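Long-range contact in putative peptidase (Chlamydophila abortus, PDB 3CE2), which is probably a zinc-dependent oligopeptidase of the M3B family that degrades small bioactive peptides: residues A[310-316]-A[513-519]. Residues are numbered along the deposited sequence; the frame is centred on the assembly and turned at random.
Sequences DFHFYDV and ITFDVLS. With ZN (zinc ion), chain E.
His312 reaches Asp516 through ND1, which donates a hydrogen bond of 2.7 Å to Asp516 OD2; OD2 lies near the imidazole plane, while ND1 approaches OD2 from its syn side but 33° out of the carboxylate plane, which is turned 42° from the ring. The other ring nitrogen, NE2, binds a zinc ion, so the carboxylate acts as a second-shell partner that helps hold the ring's rotation and may make it a stronger ligand. Thr514 CB covers one face of this imidazole in a CH-pi contact, and the hydroxyl oxygen of Tyr314 sits over the other. A bridging water ties the two loops further, accepting from Phe313 N and donating to Thr514 O and Asp516 OD2.

The close apolar packing centres on Ile513. Its CG2, anti to the backbone N, stands over the centre of the Phe313 ring, 3.8 Å from the centroid, while CD1 meets CD2 of Phe311 at 3.7 Å. Next to Ile513, Thr514 N donates to Phe311 O (2.9 Å). Phe515 contributes less: its ring is nearly parallel to that of Phe313 but slid aside, and it leans on helix 494-509.

Toward the partly exposed Asp310 and Thr514 the contact loosens, and Thr514 OG1 comes only within 3.6 Å of Asp310 CB. Here Asp310 OD2 and a water join His312 on the zinc ion. This is a peripheral Asp-X-His zinc site backed by a His-carboxylate hydrogen bond, distinct from the HExxH zinc centre of His402, His406 and Glu430.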
ATOM      1  N   ASP A 310       7.281  11.332  32.272  1.00 61.28           N
ATOM      2  CA  ASP A 310       6.013  11.207  31.554  1.00 59.04           C
ATOM      3  C   ASP A 310       6.249  10.885  30.078  1.00 55.98           C
ATOM      4  O   ASP A 310       7.395  10.733  29.663  1.00 60.17           O
ATOM      5  CB  ASP A 310       5.104  12.406  31.782  1.00 56.86           C
ATOM      6  CG  ASP A 310       5.715  13.686  31.328  1.00 63.16           C
ATOM      7  OD1 ASP A 310       6.878  13.663  30.870  1.00 63.36           O
ATOM      8  OD2 ASP A 310       5.019  14.726  31.427  1.00 61.95           O
ATOM      9  N   PHE A 311       5.197  10.714  29.292  1.00 47.64           N
ATOM     10  CA  PHE A 311       5.431  10.182  27.953  1.00 39.99           C
ATOM     11  C   PHE A 311       4.617  10.958  26.969  1.00 40.08           C
ATOM     12  O   PHE A 311       3.384  10.912  26.989  1.00 43.94           O
ATOM     13  CB  PHE A 311       5.049   8.712  27.886  1.00 39.22           C
ATOM     14  CG  PHE A 311       5.652   7.969  26.745  1.00 35.14           C
ATOM     15  CD1 PHE A 311       7.007   7.701  26.718  1.00 33.46           C
ATOM     16  CD2 PHE A 311       4.861   7.510  25.708  1.00 34.54           C
ATOM     17  CE1 PHE A 311       7.578   6.990  25.662  1.00 35.60           C
ATOM     18  CE2 PHE A 311       5.424   6.792  24.653  1.00 36.04           C
ATOM     19  CZ  PHE A 311       6.799   6.541  24.631  1.00 30.22           C
ATOM     20  N   HIS A 312       5.320  11.691  26.115  1.00 41.05           N
ATOM     21  CA  HIS A 312       4.688  12.609  25.205  1.00 38.74           C
ATOM     22  C   HIS A 312       4.646  11.966  23.834  1.00 42.30           C
ATOM     23  O   HIS A 312       5.404  11.021  23.540  1.00 38.72           O
ATOM     24  CB  HIS A 312       5.490  13.902  25.160  1.00 44.90           C
ATOM     25  CG  HIS A 312       5.256  14.808  26.332  1.00 51.98           C
ATOM     26  ND1 HIS A 312       4.408  15.897  26.276  1.00 53.43           N
ATOM     27  CD2 HIS A 312       5.765  14.800  27.587  1.00 50.52           C
ATOM     28  CE1 HIS A 312       4.401  16.513  27.443  1.00 47.63           C
ATOM     29  NE2 HIS A 312       5.209  15.865  28.260  1.00 44.79           N
ATOM     30  N   PHE A 313       3.763  12.474  22.980  1.00 40.46           N
ATOM     31  CA  PHE A 313       3.718  11.984  21.616  1.00 39.12           C
ATOM     32  C   PHE A 313       5.076  12.033  20.958  1.00 42.19           C
ATOM     33  O   PHE A 313       5.346  11.241  20.067  1.00 45.47           O
ATOM     34  CB  PHE A 313       2.744  12.776  20.781  1.00 33.11           C
ATOM     35  CG  PHE A 313       1.347  12.326  20.913  1.00 27.62           C
ATOM     36  CD1 PHE A 313       0.997  11.011  20.572  1.00 27.78           C
ATOM     37  CD2 PHE A 313       0.366  13.213  21.336  1.00 30.01           C
ATOM     38  CE1 PHE A 313      -0.317  10.572  20.661  1.00 32.52           C
ATOM     39  CE2 PHE A 313      -0.972  12.796  21.437  1.00 35.66           C
ATOM     40  CZ  PHE A 313      -1.317  11.467  21.098  1.00 37.76           C
ATOM     41  N   TYR A 314       5.936  12.956  21.388  1.00 43.09           N
ATOM     42  CA  TYR A 314       7.258  13.039  20.780  1.00 38.18           C
ATOM     43  C   TYR A 314       8.224  12.050  21.393  1.00 40.58           C
ATOM     44  O   TYR A 314       9.423  12.113  21.147  1.00 44.82           O
ATOM     45  CB  TYR A 314       7.813  14.461  20.817  1.00 37.70           C
ATOM     46  CG  TYR A 314       7.779  15.144  22.164  1.00 38.27           C
ATOM     47  CD1 TYR A 314       8.786  14.942  23.100  1.00 38.29           C
ATOM     48  CD2 TYR A 314       6.763  16.016  22.484  1.00 38.94           C
ATOM     49  CE1 TYR A 314       8.768  15.585  24.330  1.00 35.05           C
ATOM     50  CE2 TYR A 314       6.730  16.660  23.705  1.00 39.18           C
ATOM     51  CZ  TYR A 314       7.743  16.430  24.622  1.00 38.52           C
ATOM     52  OH  TYR A 314       7.714  17.067  25.824  1.00 41.10           O
ATOM     53  N   ASP A 315       7.709  11.118  22.181  1.00 35.88           N
ATOM     54  CA  ASP A 315       8.583  10.130  22.786  1.00 39.17           C
ATOM     55  C   ASP A 315       8.396   8.802  22.094  1.00 41.12           C
ATOM     56  O   ASP A 315       9.277   7.933  22.128  1.00 40.33           O
ATOM     57  CB  ASP A 315       8.290  10.024  24.273  1.00 40.38           C
ATOM     58  CG  ASP A 315       8.792  11.232  25.031  1.00 45.68           C
ATOM     59  OD1 ASP A 315       9.991  11.580  24.848  1.00 43.70           O
ATOM     60  OD2 ASP A 315       7.989  11.846  25.775  1.00 44.50           O
ATOM     61  N   VAL A 316       7.246   8.691  21.435  1.00 37.27           N
ATOM     62  CA  VAL A 316       6.793   7.483  20.764  1.00 38.10           C
ATOM     63  C   VAL A 316       7.829   6.790  19.856  1.00 42.56           C
ATOM     64  O   VAL A 316       7.842   5.564  19.774  1.00 47.15           O
ATOM     65  CB  VAL A 316       5.532   7.798  19.932  1.00 40.19           C
ATOM     66  CG1 VAL A 316       5.217   6.666  19.002  1.00 37.91           C
ATOM     67  CG2 VAL A 316       4.329   8.140  20.847  1.00 35.98           C
ATOM     68  N   ILE A 513      -0.380   8.738  27.438  1.00 53.50           N
ATOM     69  CA  ILE A 513       0.256   9.906  26.833  1.00 47.08           C
ATOM     70  C   ILE A 513      -0.118  11.175  27.576  1.00 47.53           C
ATOM     71  O   ILE A 513      -1.289  11.397  27.905  1.00 41.23           O
ATOM     72  CB  ILE A 513      -0.144  10.067  25.332  1.00 44.07           C
ATOM     73  CG1 ILE A 513       0.400   8.905  24.505  1.00 42.76           C
ATOM     74  CG2 ILE A 513       0.423  11.371  24.764  1.00 39.46           C
ATOM     75  CD1 ILE A 513       1.878   9.032  24.235  1.00 34.01           C
ATOM     76  N   THR A 514       0.876  12.020  27.820  1.00 44.31           N
ATOM     77  CA  THR A 514       0.604  13.356  28.289  1.00 47.29           C
ATOM     78  C   THR A 514       0.508  14.270  27.064  1.00 48.19           C
ATOM     79  O   THR A 514       1.436  14.339  26.264  1.00 49.03           O
ATOM     80  CB  THR A 514       1.740  13.822  29.188  1.00 53.90           C
ATOM     81  OG1 THR A 514       1.834  12.944  30.322  1.00 55.90           O
ATOM     82  CG2 THR A 514       1.550  15.308  29.615  1.00 44.85           C
ATOM     83  N   PHE A 515      -0.613  14.956  26.913  1.00 44.09           N
ATOM     84  CA  PHE A 515      -0.822  15.806  25.753  1.00 48.26           C
ATOM     85  C   PHE A 515      -0.082  17.115  25.859  1.00 46.07           C
ATOM     86  O   PHE A 515       0.143  17.604  26.946  1.00 51.63           O
ATOM     87  CB  PHE A 515      -2.311  16.076  25.539  1.00 49.70           C
ATOM     88  CG  PHE A 515      -3.090  14.850  25.215  1.00 54.42           C
ATOM     89  CD1 PHE A 515      -2.432  13.662  24.904  1.00 58.53           C
ATOM     90  CD2 PHE A 515      -4.471  14.871  25.188  1.00 63.59           C
ATOM     91  CE1 PHE A 515      -3.130  12.501  24.592  1.00 55.94           C
ATOM     92  CE2 PHE A 515      -5.189  13.701  24.876  1.00 68.75           C
ATOM     93  CZ  PHE A 515      -4.496  12.511  24.582  1.00 58.89           C
ATOM     94  N   ASP A 516       0.330  17.663  24.723  1.00 45.47           N
ATOM     95  CA  ASP A 516       0.830  19.021  24.698  1.00 41.99           C
ATOM     96  C   ASP A 516      -0.315  19.902  24.249  1.00 41.67           C
ATOM     97  O   ASP A 516      -1.350  19.394  23.847  1.00 42.69           O
ATOM     98  CB  ASP A 516       2.038  19.145  23.794  1.00 44.43           C
ATOM     99  CG  ASP A 516       3.254  18.475  24.377  1.00 51.59           C
ATOM    100  OD1 ASP A 516       4.077  19.170  25.040  1.00 53.88           O
ATOM    101  OD2 ASP A 516       3.386  17.250  24.180  1.00 52.97           O
ATOM    102  N   VAL A 517      -0.163  21.216  24.347  1.00 48.16           N
ATOM    103  CA  VAL A 517      -1.313  22.109  24.127  1.00 48.79           C
ATOM    104  C   VAL A 517      -1.820  22.091  22.685  1.00 47.33           C
ATOM    105  O   VAL A 517      -2.971  22.385  22.446  1.00 47.95           O
ATOM    106  CB  VAL A 517      -1.030  23.566  24.601  1.00 48.89           C
ATOM    107  CG1 VAL A 517      -0.775  23.583  26.077  1.00 48.50           C
ATOM    108  CG2 VAL A 517       0.205  24.139  23.899  1.00 54.20           C
ATOM    109  N   LEU A 518      -0.971  21.734  21.724  1.00 49.50           N
ATOM    110  CA  LEU A 518      -1.403  21.743  20.332  1.00 45.10           C
ATOM    111  C   LEU A 518      -1.501  20.360  19.718  1.00 44.79           C
ATOM    112  O   LEU A 518      -1.665  20.202  18.504  1.00 47.11           O
ATOM    113  CB  LEU A 518      -0.480  22.638  19.518  1.00 48.58           C
ATOM    114  CG  LEU A 518      -0.704  24.090  19.971  1.00 53.91           C
ATOM    115  CD1 LEU A 518       0.189  25.065  19.226  1.00 43.25           C
ATOM    116  CD2 LEU A 518      -2.209  24.519  19.883  1.00 52.94           C
ATOM    117  N   SER A 519      -1.415  19.348  20.562  1.00 42.71           N
ATOM    118  CA  SER A 519      -1.330  17.974  20.081  1.00 43.73           C
ATOM    119  C   SER A 519      -2.496  17.606  19.195  1.00 44.00           C
ATOM    120  O   SER A 519      -2.371  16.787  18.287  1.00 50.22           O
ATOM    121  CB  SER A 519      -1.248  17.008  21.252  1.00 37.93           C
ATOM    122  OG  SER A 519       0.026  17.124  21.841  1.00 45.04           O
TER
HETATM  123 ZN    ZN E 704       5.815  16.101  30.324  0.60 60.98          ZN
HETATM  124  O   HOH W   1       7.589  16.544  30.837  1.00 47.35           O
HETATM  125  O   HOH W   2       2.446  14.641  23.703  1.00 40.37           O